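Local coordinates for protein endoglucanase (Thermotoga maritima, PDB 2FVG) that probably acts as a metal-dependent aminopeptidase of the M42 family, with two divalent metal cations per subunit, despite the name endoglucanase, at residues L40-A45 with V192-E197; S59-E64 with A216-T221; K5-M10 with D22-K27; L31-Y36 with L46-D51. All blocks are in the same frame, centred on the assembly; numbering follows the deposited sequence.

Interaction 1: residues L40-A45 with V192-E197; sequences LGNLIA and VFTVQE. With EDO (1,2-ethanediol), chain D.
Leu43 and Phe193 form an antiparallel hydrogen-bonded pair where strand 43-47 runs against strand 187-194 in the large mixed sheet of this M42-family fold. Leu43 N reaches Phe193 O at 2.9 Å, and Phe193 N returns to Leu43 O at the same 2.9 Å. Their side chains lie side by side and point the same way, CB of Leu43 being 4.1 Å from CB of Phe193, while Leu43 O sits at the edge of the Phe193 ring. Ile44 and Val192, a non-hydrogen-bonded pair, project to the other face, where Ile44 CG2 meets Val192 CG2 at 4.2 Å.

Beyond this regular pairing, the side-chain amide of Asn42 takes over from the backbone. A chi1 of -63° lays CG beside its own backbone N, and OD1 accepts Val195 N at 3.1 Å, with a bent N-H...O angle of 142°. Val195 in turn leans on the turn just before Asn42, its CG1 3.2 Å from Gly41 O; Gly41 has a positive phi of 118°, a conformation readily adopted by glycine.

In the second shell, Asp38 accepts a hydrogen bond from Asn42 ND2, so both ends of the amide are held and its rotation is fixed. Helix 18-28 covers the Leu43-Phe193 face through Ile24, and helix 205-211 covers the Ile44-Val192 face. Thr194 OG1 is hydrogen-bonded to His61, a predicted zinc ligand. Poorly ordered Glu197, the predicted proton acceptor, borders a 1,2-ethanediol probably from the crystallisation liquor; O1 of the diol lies 3.5 Å from Asn42 OD1 and equally far from Glu197 OE1, both long contacts.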
loop_
_atom_site.group_PDB
_atom_site.type_symbol
_atom_site.label_atom_id
_atom_site.label_comp_id
_atom_site.label_asym_id
_atom_site.label_seq_id
_atom_site.Cartn_x
_atom_site.Cartn_y
_atom_site.Cartn_z
ATOM N N LEU A 40 -8.634 -15.801 -0.626
ATOM C CA LEU A 40 -8.156 -14.952 -1.738
ATOM C C LEU A 40 -6.692 -14.544 -1.562
ATOM O O LEU A 40 -6.015 -14.149 -2.520
ATOM C CB LEU A 40 -9.037 -13.711 -1.866
ATOM C CG LEU A 40 -10.524 -14.029 -1.973
ATOM C CD1 LEU A 40 -11.370 -12.844 -1.546
ATOM C CD2 LEU A 40 -10.884 -14.530 -3.386
ATOM N N GLY A 41 -6.198 -14.641 -0.330
ATOM C CA GLY A 41 -4.813 -14.315 -0.052
ATOM C C GLY A 41 -4.620 -13.174 0.913
ATOM O O GLY A 41 -3.476 -12.779 1.183
ATOM N N ASN A 42 -5.728 -12.617 1.406
ATOM C CA ASN A 42 -5.672 -11.524 2.363
ATOM C C ASN A 42 -5.105 -12.050 3.652
ATOM O O ASN A 42 -5.453 -13.156 4.068
ATOM C CB ASN A 42 -7.068 -10.977 2.683
ATOM C CG ASN A 42 -7.758 -10.380 1.484
ATOM O OD1 ASN A 42 -7.194 -9.557 0.763
ATOM N ND2 ASN A 42 -9.001 -10.780 1.270
ATOM N N LEU A 43 -4.274 -11.249 4.300
ATOM C CA LEU A 43 -3.706 -11.637 5.579
ATOM C C LEU A 43 -4.561 -10.967 6.623
ATOM O O LEU A 43 -4.690 -9.754 6.613
ATOM C CB LEU A 43 -2.255 -11.174 5.693
ATOM C CG LEU A 43 -1.512 -11.535 6.985
ATOM C CD1 LEU A 43 -1.434 -13.040 7.172
ATOM C CD2 LEU A 43 -0.129 -10.946 6.906
ATOM N N ILE A 44 -5.136 -11.765 7.524
ATOM C CA ILE A 44 -6.051 -11.260 8.534
ATOM C C ILE A 44 -5.476 -11.506 9.910
ATOM O O ILE A 44 -5.268 -12.645 10.314
ATOM C CB ILE A 44 -7.435 -11.943 8.394
ATOM C CG1 ILE A 44 -7.942 -11.787 6.956
ATOM C CG2 ILE A 44 -8.431 -11.415 9.443
ATOM C CD1 ILE A 44 -9.342 -12.256 6.750
ATOM N N ALA A 45 -5.213 -10.419 10.619
ATOM C CA ALA A 45 -4.632 -10.494 11.943
ATOM C C ALA A 45 -5.661 -9.984 12.899
ATOM O O ALA A 45 -6.307 -8.981 12.609
ATOM C CB ALA A 45 -3.381 -9.638 12.006
ATOM N N VAL A 192 -6.105 -5.982 8.532
ATOM C CA VAL A 192 -6.140 -6.742 7.286
ATOM C C VAL A 192 -5.170 -6.186 6.241
ATOM O O VAL A 192 -5.117 -4.981 6.025
ATOM C CB VAL A 192 -7.601 -6.852 6.755
ATOM C CG1 VAL A 192 -7.668 -7.722 5.472
ATOM C CG2 VAL A 192 -8.490 -7.492 7.835
ATOM N N PHE A 193 -4.423 -7.082 5.575
ATOM C CA PHE A 193 -3.444 -6.691 4.570
ATOM C C PHE A 193 -3.977 -7.365 3.312
ATOM O O PHE A 193 -3.973 -8.595 3.195
ATOM C CB PHE A 193 -2.049 -7.172 4.970
ATOM C CG PHE A 193 -1.589 -6.637 6.318
ATOM C CD1 PHE A 193 -1.984 -7.248 7.497
ATOM C CD2 PHE A 193 -0.763 -5.518 6.377
ATOM C CE1 PHE A 193 -1.563 -6.706 8.785
ATOM C CE2 PHE A 193 -0.340 -4.969 7.646
ATOM C CZ PHE A 193 -0.745 -5.581 8.828
ATOM N N THR A 194 -4.434 -6.549 2.376
ATOM C CA THR A 194 -5.195 -7.071 1.268
ATOM C C THR A 194 -4.405 -7.329 0.005
ATOM O O THR A 194 -3.289 -6.838 -0.188
ATOM C CB THR A 194 -6.371 -6.126 0.935
ATOM O OG1 THR A 194 -5.857 -4.906 0.395
ATOM C CG2 THR A 194 -7.176 -5.803 2.182
ATOM N N VAL A 195 -5.044 -8.058 -0.894
ATOM C CA VAL A 195 -4.439 -8.429 -2.131
ATOM C C VAL A 195 -5.401 -8.015 -3.241
ATOM O O VAL A 195 -6.545 -7.682 -2.961
ATOM C CB VAL A 195 -4.286 -9.981 -2.171
ATOM C CG1 VAL A 195 -3.349 -10.464 -1.088
ATOM C CG2 VAL A 195 -5.664 -10.707 -2.074
ATOM N N GLN A 196 -4.951 -8.011 -4.488
ATOM C CA GLN A 196 -5.904 -7.852 -5.582
ATOM C C GLN A 196 -6.497 -9.236 -5.894
ATOM O O GLN A 196 -5.761 -10.213 -6.082
ATOM C CB GLN A 196 -5.273 -7.248 -6.837
ATOM C CG GLN A 196 -6.180 -7.350 -8.082
ATOM C CD GLN A 196 -5.808 -6.379 -9.178
ATOM O OE1 GLN A 196 -5.342 -6.781 -10.249
ATOM N NE2 GLN A 196 -5.979 -5.082 -8.908
ATOM N N GLU A 197 -7.825 -9.317 -5.938
ATOM C CA GLU A 197 -8.505 -10.575 -6.258
ATOM C C GLU A 197 -8.875 -10.640 -7.753
ATOM O O GLU A 197 -8.777 -9.636 -8.471
ATOM C CB GLU A 197 -9.749 -10.772 -5.373
ATOM C CG GLU A 197 -10.999 -9.951 -5.750
ATOM C CD GLU A 197 -10.916 -8.458 -5.427
ATOM O OE1 GLU A 197 -9.969 -8.009 -4.733
ATOM O OE2 GLU A 197 -11.835 -7.729 -5.864
HETATM C C1 EDO D . -10.393 -7.684 -0.200
HETATM O O1 EDO D . -9.571 -8.124 -1.291
HETATM C C2 EDO D . -10.273 -6.172 -0.017
HETATM O O2 EDO D . -10.923 -5.765 1.197
#

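Interaction 2: residues S59-E64 with A216-T221; sequences SAHMDE and AIVVET
His61 and Glu220, both predicted ligands of one zinc, meet from the parallel neighbours 55-61 and 215-224 of the mixed sheet. His61 NE2 donates to Glu220 OE2 at 3.3 Å. The acceptor lies almost in the imidazole plane, but the ring and carboxylate planes are 64° apart, and OE2 is met on its anti side, 28° out of the carboxylate plane. The chi1 of His61, -29°, leaves CG well short of a staggered position, while the Glu220 chain is extended beyond CG and carries its carboxylate across to the ring edge.

Behind this pair the backbones are joined through Ser59, which bridges to Val218 in parallel register. Ser59 N donates to Ile217 O at 3.0 Å, and Ser59 O accepts Val219 N, also at 3.0 Å. Val218 CG1 approaches His61 CE1 to 4.4 Å from an oblique direction.

With ND1 hydrogen-bonded to Thr194 OG1, the imidazole is gripped at both ring nitrogens; Asp168 separately holds the backbone N of His61. Ser59 OG pairs with Tyr293. The His-carboxylate pair thus belongs to the two-metal centre expected of M42 aminopeptidases, here reached from two neighbouring parallel strands.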
loop_
_atom_site.group_PDB
_atom_site.type_symbol
_atom_site.label_atom_id
_atom_site.label_comp_id
_atom_site.label_asym_id
_atom_site.label_seq_id
_atom_site.Cartn_x
_atom_site.Cartn_y
_atom_site.Cartn_z
ATOM N N SER A 59 -7.552 -1.654 7.487
ATOM C CA SER A 59 -6.859 -2.335 6.384
ATOM C C SER A 59 -5.835 -1.535 5.543
ATOM O O SER A 59 -5.903 -0.314 5.464
ATOM C CB SER A 59 -7.886 -3.000 5.462
ATOM O OG SER A 59 -8.607 -2.024 4.772
ATOM N N ALA A 60 -4.907 -2.263 4.911
ATOM C CA ALA A 60 -3.910 -1.683 4.005
ATOM C C ALA A 60 -3.696 -2.674 2.854
ATOM O O ALA A 60 -3.907 -3.869 3.040
ATOM C CB ALA A 60 -2.626 -1.408 4.745
ATOM N N HIS A 61 -3.271 -2.192 1.686
ATOM C CA HIS A 61 -3.052 -3.058 0.514
ATOM C C HIS A 61 -1.602 -3.411 0.340
ATOM O O HIS A 61 -0.717 -2.552 0.426
ATOM C CB HIS A 61 -3.520 -2.355 -0.764
ATOM C CG HIS A 61 -4.640 -1.400 -0.520
ATOM N ND1 HIS A 61 -5.856 -1.795 0.002
ATOM C CD2 HIS A 61 -4.729 -0.064 -0.709
ATOM C CE1 HIS A 61 -6.647 -0.741 0.118
ATOM N NE2 HIS A 61 -5.991 0.320 -0.315
HETATM N N MSE A 62 -1.366 -4.682 0.078
HETATM C CA MSE A 62 -0.034 -5.192 -0.127
HETATM C C MSE A 62 0.470 -5.090 -1.539
HETATM O O MSE A 62 1.679 -5.167 -1.759
HETATM C CB MSE A 62 0.013 -6.659 0.274
HETATM C CG MSE A 62 -0.182 -6.870 1.743
HETATM SE SE MSE A 62 0.097 -8.781 2.245
HETATM C CE MSE A 62 -1.474 -9.638 1.369
ATOM N N ASP A 63 -0.433 -4.944 -2.502
ATOM C CA ASP A 63 -0.035 -4.960 -3.914
ATOM C C ASP A 63 0.518 -3.648 -4.468
ATOM O O ASP A 63 0.237 -2.566 -3.941
ATOM C CB ASP A 63 -1.164 -5.511 -4.825
ATOM C CG ASP A 63 -2.437 -4.671 -4.798
ATOM O OD1 ASP A 63 -2.840 -4.196 -3.693
ATOM O OD2 ASP A 63 -3.052 -4.520 -5.893
ATOM N N GLU A 64 1.295 -3.764 -5.546
ATOM C CA GLU A 64 1.859 -2.604 -6.221
ATOM C C GLU A 64 1.665 -2.762 -7.736
ATOM O O GLU A 64 1.347 -3.840 -8.218
ATOM C CB GLU A 64 3.349 -2.458 -5.849
ATOM C CG GLU A 64 4.229 -3.590 -6.395
ATOM C CD GLU A 64 5.678 -3.532 -5.919
ATOM O OE1 GLU A 64 6.397 -2.548 -6.217
ATOM O OE2 GLU A 64 6.101 -4.495 -5.260
ATOM N N ALA A 216 -14.939 0.297 9.584
ATOM C CA ALA A 216 -13.594 0.115 9.062
ATOM C C ALA A 216 -12.804 1.430 8.959
ATOM O O ALA A 216 -13.378 2.511 8.805
ATOM C CB ALA A 216 -13.695 -0.546 7.663
ATOM N N ILE A 217 -11.484 1.326 9.050
ATOM C CA ILE A 217 -10.584 2.464 8.838
ATOM C C ILE A 217 -9.678 1.963 7.728
ATOM O O ILE A 217 -9.056 0.921 7.886
ATOM C CB ILE A 217 -9.749 2.777 10.103
ATOM C CG1 ILE A 217 -10.631 3.316 11.223
ATOM C CG2 ILE A 217 -8.684 3.854 9.836
ATOM C CD1 ILE A 217 -9.861 3.407 12.556
ATOM N N VAL A 218 -9.663 2.637 6.578
ATOM C CA VAL A 218 -8.756 2.269 5.492
ATOM C C VAL A 218 -7.528 3.201 5.582
ATOM O O VAL A 218 -7.665 4.422 5.640
ATOM C CB VAL A 218 -9.464 2.375 4.103
ATOM C CG1 VAL A 218 -8.548 1.909 3.018
ATOM C CG2 VAL A 218 -10.736 1.536 4.102
ATOM N N VAL A 219 -6.338 2.614 5.676
ATOM C CA VAL A 219 -5.076 3.346 5.741
ATOM C C VAL A 219 -4.444 3.319 4.349
ATOM O O VAL A 219 -4.033 2.257 3.859
ATOM C CB VAL A 219 -4.137 2.728 6.787
ATOM C CG1 VAL A 219 -2.818 3.509 6.888
ATOM C CG2 VAL A 219 -4.828 2.748 8.189
ATOM N N GLU A 220 -4.425 4.476 3.693
ATOM C CA GLU A 220 -3.847 4.591 2.366
ATOM C C GLU A 220 -2.725 5.617 2.328
ATOM O O GLU A 220 -2.384 6.248 3.355
ATOM C CB GLU A 220 -4.927 4.961 1.353
ATOM C CG GLU A 220 -5.942 3.841 1.156
ATOM C CD GLU A 220 -6.967 4.123 0.080
ATOM O OE1 GLU A 220 -7.113 5.313 -0.317
ATOM O OE2 GLU A 220 -7.639 3.146 -0.360
ATOM N N THR A 221 -2.135 5.733 1.151
ATOM C CA THR A 221 -1.108 6.701 0.836
ATOM C C THR A 221 -1.695 7.463 -0.350
ATOM O O THR A 221 -2.289 6.859 -1.249
ATOM C CB THR A 221 0.233 6.022 0.523
ATOM O OG1 THR A 221 0.642 5.262 1.670
ATOM C CG2 THR A 221 1.322 7.063 0.246
#

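Interaction 3: residues K5-M10 with D22-K27; sequences KELSMM and DFIKSK
Phe23 of helix 18-28 is the bump of this contact, and Glu6, Leu7 and Met10 form the hollow that receives its ring. The short segments 5-9 and 22-27 run nearly antiparallel, at 165°, yet their axes stay 11.4 Å apart, so side chains alone bridge the gap. The CB of Phe23 points toward helix 4-9, and a chi1 of -179° sets CG anti to the backbone N. Within its own helix, the carbonyl of Phe23 is satisfied by Ser26 OG and Lys27 N.

Met10, present as selenomethionine, closes one side of the ring. Its chain is straight as far as SE and bends at chi3, -73°, which brings the terminal methyl over the face: CE lies 3.8 Å from the ring centroid in a CH-pi contact and 3.5 Å from Phe23 CD1. SE stands obliquely, 4.6 Å from the centroid, as a Met-aromatic contact. Over the opposite face, offset toward the rim, lies CG of Lys27, one helical turn further along the same helix.

Two other groups complete the hollow. The Glu6 side chain crosses that of Phe23 at about a right angle, CB being 3.7 Å from Phe23 CZ. Leu7 fits between Phe23 and Ile24: its CD2 is 3.8 Å from Phe23 CD2 and 4.0 Å from Ile24 CG1.

Behind Leu7 and Ile24, helix 166-180 contributes Ile176 to both. No hydrogen bond crosses between the two segments. Their union is therefore apolar, resting on shape and on the terminal methyl over the ring face, with the selenium that stands here in place of the methionine sulfur lying obliquely beside it.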
loop_
_atom_site.group_PDB
_atom_site.type_symbol
_atom_site.label_atom_id
_atom_site.label_comp_id
_atom_site.label_asym_id
_atom_site.label_seq_id
_atom_site.Cartn_x
_atom_site.Cartn_y
_atom_site.Cartn_z
ATOM N N LYS A 5 11.673 0.241 4.804
ATOM C CA LYS A 5 12.710 -0.037 3.810
ATOM C C LYS A 5 12.495 -1.391 3.164
ATOM O O LYS A 5 12.525 -1.507 1.934
ATOM C CB LYS A 5 14.114 0.047 4.430
ATOM C CG LYS A 5 15.227 -0.351 3.464
ATOM C CD LYS A 5 16.615 -0.209 4.092
ATOM N N GLU A 6 12.274 -2.435 3.952
ATOM C CA GLU A 6 12.066 -3.754 3.312
ATOM C C GLU A 6 10.735 -3.808 2.559
ATOM O O GLU A 6 10.684 -4.327 1.449
ATOM C CB GLU A 6 12.147 -4.940 4.284
ATOM C CG GLU A 6 13.484 -5.174 5.012
ATOM C CD GLU A 6 13.682 -4.311 6.264
ATOM O OE1 GLU A 6 13.254 -3.134 6.301
ATOM O OE2 GLU A 6 14.300 -4.823 7.228
ATOM N N LEU A 7 9.674 -3.260 3.162
ATOM C CA LEU A 7 8.349 -3.268 2.542
ATOM C C LEU A 7 8.369 -2.576 1.198
ATOM O O LEU A 7 7.922 -3.135 0.195
ATOM C CB LEU A 7 7.292 -2.678 3.476
ATOM C CG LEU A 7 6.952 -3.697 4.564
ATOM C CD1 LEU A 7 6.182 -3.055 5.675
ATOM C CD2 LEU A 7 6.184 -4.922 3.966
ATOM N N SER A 8 8.933 -1.379 1.179
ATOM C CA SER A 8 9.066 -0.599 -0.041
ATOM C C SER A 8 9.813 -1.323 -1.165
ATOM O O SER A 8 9.323 -1.425 -2.305
ATOM C CB SER A 8 9.822 0.693 0.275
ATOM O OG SER A 8 10.245 1.281 -0.945
HETATM N N MSE A 9 10.993 -1.834 -0.843
HETATM C CA MSE A 9 11.887 -2.438 -1.850
HETATM C C MSE A 9 11.477 -3.794 -2.397
HETATM O O MSE A 9 11.789 -4.138 -3.540
HETATM C CB MSE A 9 13.295 -2.547 -1.285
HETATM C CG MSE A 9 13.911 -1.206 -1.020
HETATM SE SE MSE A 9 15.756 -1.425 -0.479
HETATM C CE MSE A 9 16.461 -2.165 -2.253
HETATM N N MSE A 10 10.773 -4.546 -1.568
HETATM C CA MSE A 10 10.336 -5.891 -1.880
HETATM C C MSE A 10 9.359 -5.944 -3.053
HETATM O O MSE A 10 8.562 -5.025 -3.216
HETATM C CB MSE A 10 9.638 -6.363 -0.633
HETATM C CG MSE A 10 9.303 -7.783 -0.515
HETATM SE SE MSE A 10 8.693 -7.816 1.330
HETATM C CE MSE A 10 10.473 -7.631 2.309
ATOM N N ASP A 22 4.237 -13.099 3.318
ATOM C CA ASP A 22 5.141 -13.878 4.186
ATOM C C ASP A 22 5.978 -12.984 5.102
ATOM O O ASP A 22 6.207 -13.310 6.277
ATOM C CB ASP A 22 6.069 -14.796 3.370
ATOM C CG ASP A 22 5.323 -15.957 2.713
ATOM O OD1 ASP A 22 4.161 -16.229 3.090
ATOM O OD2 ASP A 22 5.903 -16.604 1.818
ATOM N N PHE A 23 6.440 -11.861 4.562
ATOM C CA PHE A 23 7.238 -10.936 5.341
ATOM C C PHE A 23 6.418 -10.369 6.507
ATOM O O PHE A 23 6.819 -10.462 7.662
ATOM C CB PHE A 23 7.807 -9.823 4.446
ATOM C CG PHE A 23 8.668 -8.851 5.189
ATOM C CD1 PHE A 23 10.009 -9.133 5.436
ATOM C CD2 PHE A 23 8.134 -7.663 5.669
ATOM C CE1 PHE A 23 10.804 -8.241 6.139
ATOM C CE2 PHE A 23 8.917 -6.773 6.369
ATOM C CZ PHE A 23 10.253 -7.056 6.603
ATOM N N ILE A 24 5.262 -9.797 6.199
ATOM C CA ILE A 24 4.388 -9.207 7.207
ATOM C C ILE A 24 4.058 -10.222 8.308
ATOM O O ILE A 24 4.179 -9.929 9.518
ATOM C CB ILE A 24 3.118 -8.601 6.543
ATOM C CG1 ILE A 24 3.511 -7.431 5.614
ATOM C CG2 ILE A 24 2.159 -8.153 7.613
ATOM C CD1 ILE A 24 2.341 -6.824 4.781
ATOM N N LYS A 25 3.695 -11.432 7.883
ATOM C CA LYS A 25 3.408 -12.558 8.777
ATOM C C LYS A 25 4.564 -12.783 9.765
ATOM O O LYS A 25 4.346 -12.845 10.975
ATOM C CB LYS A 25 3.187 -13.807 7.930
ATOM C CG LYS A 25 2.556 -14.983 8.630
ATOM C CD LYS A 25 2.375 -16.171 7.663
ATOM C CE LYS A 25 1.597 -15.771 6.396
ATOM N NZ LYS A 25 1.555 -16.855 5.361
ATOM N N SER A 26 5.794 -12.863 9.261
ATOM C CA SER A 26 6.958 -13.075 10.135
ATOM C C SER A 26 7.133 -11.962 11.171
ATOM O O SER A 26 7.644 -12.204 12.270
ATOM C CB SER A 26 8.254 -13.276 9.338
ATOM O OG SER A 26 8.657 -12.084 8.679
ATOM N N LYS A 27 6.692 -10.755 10.836
ATOM C CA LYS A 27 6.806 -9.628 11.760
ATOM C C LYS A 27 5.674 -9.496 12.780
ATOM O O LYS A 27 5.889 -8.973 13.880
ATOM C CB LYS A 27 6.985 -8.309 10.994
ATOM C CG LYS A 27 8.216 -8.277 10.074
ATOM C CD LYS A 27 9.533 -8.585 10.816
ATOM C CE LYS A 27 10.684 -8.625 9.833
ATOM N NZ LYS A 27 11.991 -8.910 10.484
#

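Interaction 4: residues L31-Y36 with L46-D51; sequences LVDNLY and LKRGRD
Leu31 O receives the ammonium group of Lys47 in the beta hairpin of strands 34-37 and 43-47, where the contact begins just ahead of the first strand. NZ of Lys47 lies 2.8 Å from Leu31 O, displaced from the carbonyl plane; the lysine chain bends at chi2, 76°, which turns CD back toward the Leu31 carbonyl. Val32 follows with its CB 3.5 Å from Leu46 O.

Asp33 carries most of the polar contact. Its backbone N donates to Leu46 O at 2.8 Å, almost straight along the carbonyl. Its side chain points across to the other segment, where OD2 accepts Arg48 N at 2.7 Å. Two waters extend this grip: one donates to Asp33 OD1 and accepts from Lys47 NZ, and the other donates to both Asp33 OD2 and Arg48 O. The NH1 end of Arg48 comes to 3.5 Å from Asp33 CB, while Leu46 CD2 packs on one face of its guanidinium.

Asn34 then opens the strand proper. Its carbonyl O accepts Leu46 N at 2.8 Å, whereas its own N makes only a weak bond of 3.4 Å to Leu46 O. Asp33 and Asn34 thus both face Leu46, which defines a classic beta bulge. CB of Asn34 lies beside CB of Leu46 on one face of the sheet.

Leu46 also packs on Tyr190 of strand 187-194. With Asp33 bonded directly to a backbone N-H, and its carboxylate linked to Lys47 by water and not by a direct salt bridge, the attraction between the opposite charges is probably softened by solvent at this surface.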
loop_
_atom_site.group_PDB
_atom_site.type_symbol
_atom_site.label_atom_id
_atom_site.label_comp_id
_atom_site.label_asym_id
_atom_site.label_seq_id
_atom_site.Cartn_x
_atom_site.Cartn_y
_atom_site.Cartn_z
ATOM N N LEU A 31 2.582 -10.950 17.705
ATOM C CA LEU A 31 1.989 -9.694 18.162
ATOM C C LEU A 31 0.466 -9.717 18.178
ATOM O O LEU A 31 -0.170 -8.858 18.779
ATOM C CB LEU A 31 2.470 -8.541 17.270
ATOM C CG LEU A 31 3.973 -8.226 17.314
ATOM C CD1 LEU A 31 4.315 -7.208 16.251
ATOM C CD2 LEU A 31 4.416 -7.752 18.705
ATOM N N VAL A 32 -0.103 -10.707 17.498
ATOM C CA VAL A 32 -1.548 -10.828 17.347
ATOM C C VAL A 32 -2.099 -12.073 18.064
ATOM O O VAL A 32 -1.335 -12.954 18.471
ATOM C CB VAL A 32 -1.947 -10.796 15.845
ATOM C CG1 VAL A 32 -1.551 -9.471 15.224
ATOM C CG2 VAL A 32 -1.296 -11.935 15.076
ATOM N N ASP A 33 -3.420 -12.125 18.230
ATOM C CA ASP A 33 -4.069 -13.243 18.921
ATOM C C ASP A 33 -4.388 -14.346 17.925
ATOM O O ASP A 33 -4.343 -15.529 18.256
ATOM C CB ASP A 33 -5.330 -12.777 19.633
ATOM C CG ASP A 33 -5.052 -11.692 20.670
ATOM O OD1 ASP A 33 -4.170 -11.877 21.541
ATOM O OD2 ASP A 33 -5.740 -10.659 20.632
ATOM N N ASN A 34 -4.703 -13.951 16.702
ATOM C CA ASN A 34 -4.957 -14.899 15.652
ATOM C C ASN A 34 -4.471 -14.296 14.347
ATOM O O ASN A 34 -4.514 -13.086 14.162
ATOM C CB ASN A 34 -6.446 -15.244 15.589
ATOM C CG ASN A 34 -6.747 -16.373 14.614
ATOM O OD1 ASN A 34 -6.005 -17.359 14.524
ATOM N ND2 ASN A 34 -7.852 -16.236 13.886
ATOM N N LEU A 35 -3.987 -15.146 13.455
ATOM C CA LEU A 35 -3.479 -14.711 12.171
ATOM C C LEU A 35 -3.690 -15.789 11.129
ATOM O O LEU A 35 -3.228 -16.917 11.313
ATOM C CB LEU A 35 -1.984 -14.423 12.278
ATOM C CG LEU A 35 -1.283 -13.927 11.023
ATOM C CD1 LEU A 35 -1.732 -12.520 10.684
ATOM C CD2 LEU A 35 0.200 -13.940 11.236
ATOM N N TYR A 36 -4.374 -15.460 10.041
ATOM C CA TYR A 36 -4.551 -16.436 8.971
ATOM C C TYR A 36 -4.661 -15.771 7.612
ATOM O O TYR A 36 -4.907 -14.578 7.521
ATOM C CB TYR A 36 -5.783 -17.317 9.229
ATOM C CG TYR A 36 -7.098 -16.574 9.137
ATOM C CD1 TYR A 36 -7.619 -15.903 10.242
ATOM C CD2 TYR A 36 -7.823 -16.551 7.944
ATOM C CE1 TYR A 36 -8.823 -15.217 10.162
ATOM C CE2 TYR A 36 -9.024 -15.871 7.849
ATOM C CZ TYR A 36 -9.522 -15.207 8.963
ATOM O OH TYR A 36 -10.718 -14.529 8.872
ATOM N N LEU A 46 -5.845 -10.681 14.016
ATOM C CA LEU A 46 -6.809 -10.258 15.040
ATOM C C LEU A 46 -6.150 -9.850 16.343
ATOM O O LEU A 46 -5.309 -10.569 16.888
ATOM C CB LEU A 46 -7.810 -11.382 15.337
ATOM C CG LEU A 46 -8.759 -11.294 16.534
ATOM C CD1 LEU A 46 -9.625 -10.042 16.487
ATOM C CD2 LEU A 46 -9.646 -12.533 16.615
ATOM N N LYS A 47 -6.542 -8.690 16.848
ATOM C CA LYS A 47 -6.091 -8.263 18.139
ATOM C C LYS A 47 -7.388 -8.087 18.926
ATOM O O LYS A 47 -8.125 -7.137 18.696
ATOM C CB LYS A 47 -5.303 -6.956 18.040
ATOM C CG LYS A 47 -4.613 -6.573 19.313
ATOM C CD LYS A 47 -3.375 -7.402 19.529
ATOM C CE LYS A 47 -2.769 -7.093 20.878
ATOM N NZ LYS A 47 -1.544 -7.914 21.037
ATOM N N ARG A 48 -7.688 -9.028 19.819
ATOM C CA ARG A 48 -8.908 -8.966 20.605
ATOM C C ARG A 48 -8.885 -7.741 21.514
ATOM O O ARG A 48 -7.821 -7.298 21.971
ATOM C CB ARG A 48 -9.154 -10.265 21.388
ATOM C CG ARG A 48 -9.347 -11.479 20.473
ATOM C CD ARG A 48 -9.786 -12.778 21.166
ATOM N NE ARG A 48 -10.155 -13.750 20.128
ATOM C CZ ARG A 48 -9.343 -14.677 19.613
ATOM N NH1 ARG A 48 -8.102 -14.843 20.069
ATOM N NH2 ARG A 48 -9.787 -15.475 18.652
ATOM N N GLY A 49 -10.059 -7.185 21.769
ATOM C CA GLY A 49 -10.135 -5.986 22.579
ATOM C C GLY A 49 -10.759 -6.267 23.914
ATOM O O GLY A 49 -10.947 -7.427 24.283
ATOM N N ARG A 50 -11.052 -5.206 24.660
ATOM C CA ARG A 50 -11.708 -5.367 25.953
ATOM C C ARG A 50 -13.122 -5.881 25.710
ATOM O O ARG A 50 -13.615 -6.712 26.464
ATOM C CB ARG A 50 -11.750 -4.050 26.741
ATOM C CG ARG A 50 -10.381 -3.578 27.213
ATOM C CD ARG A 50 -10.409 -2.221 27.961
ATOM N NE ARG A 50 -10.596 -1.047 27.091
ATOM C CZ ARG A 50 -9.641 -0.499 26.330
ATOM N NH1 ARG A 50 -8.423 -1.033 26.282
ATOM N NH2 ARG A 50 -9.903 0.577 25.588
ATOM N N ASP A 51 -13.729 -5.428 24.609
ATOM C CA ASP A 51 -15.104 -5.752 24.276
ATOM C C ASP A 51 -15.211 -6.451 22.912
ATOM O O ASP A 51 -14.911 -5.866 21.871
ATOM C CB ASP A 51 -15.897 -4.444 24.323
ATOM C CG ASP A 51 -17.384 -4.628 24.114
ATOM O OD1 ASP A 51 -17.800 -5.582 23.419
ATOM O OD2 ASP A 51 -18.128 -3.763 24.626
HETATM O O HOH W 1 -2.028 -10.389 21.488
HETATM O O HOH W 2 -5.447 -8.821 22.540
#

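Interactions 1, 2 and 4 lie on one mixed sheet: interaction 4 joins strand 34-37 to 43-47, interaction 1 joins 43-47 to 187-194, and interaction 2 joins 55-61, the parallel neighbour of 187-194, to 215-224. Interactions 1 and 4 share strand 43-47, with Ile44 N 2.8 Å from Tyr36 O. Between interactions 1 and 2, whose centres are about 10 Å apart, Thr194 N lies 2.8 Å from Ala60 O. Interaction 3 packs against the sheet: Ile24 CG2 is 3.7 Å from Leu43 CD2. The predicted site spans interactions 1 and 2, the His61 and Glu197 side chains being about 9 Å apart, whereas interaction 4 is remote from it.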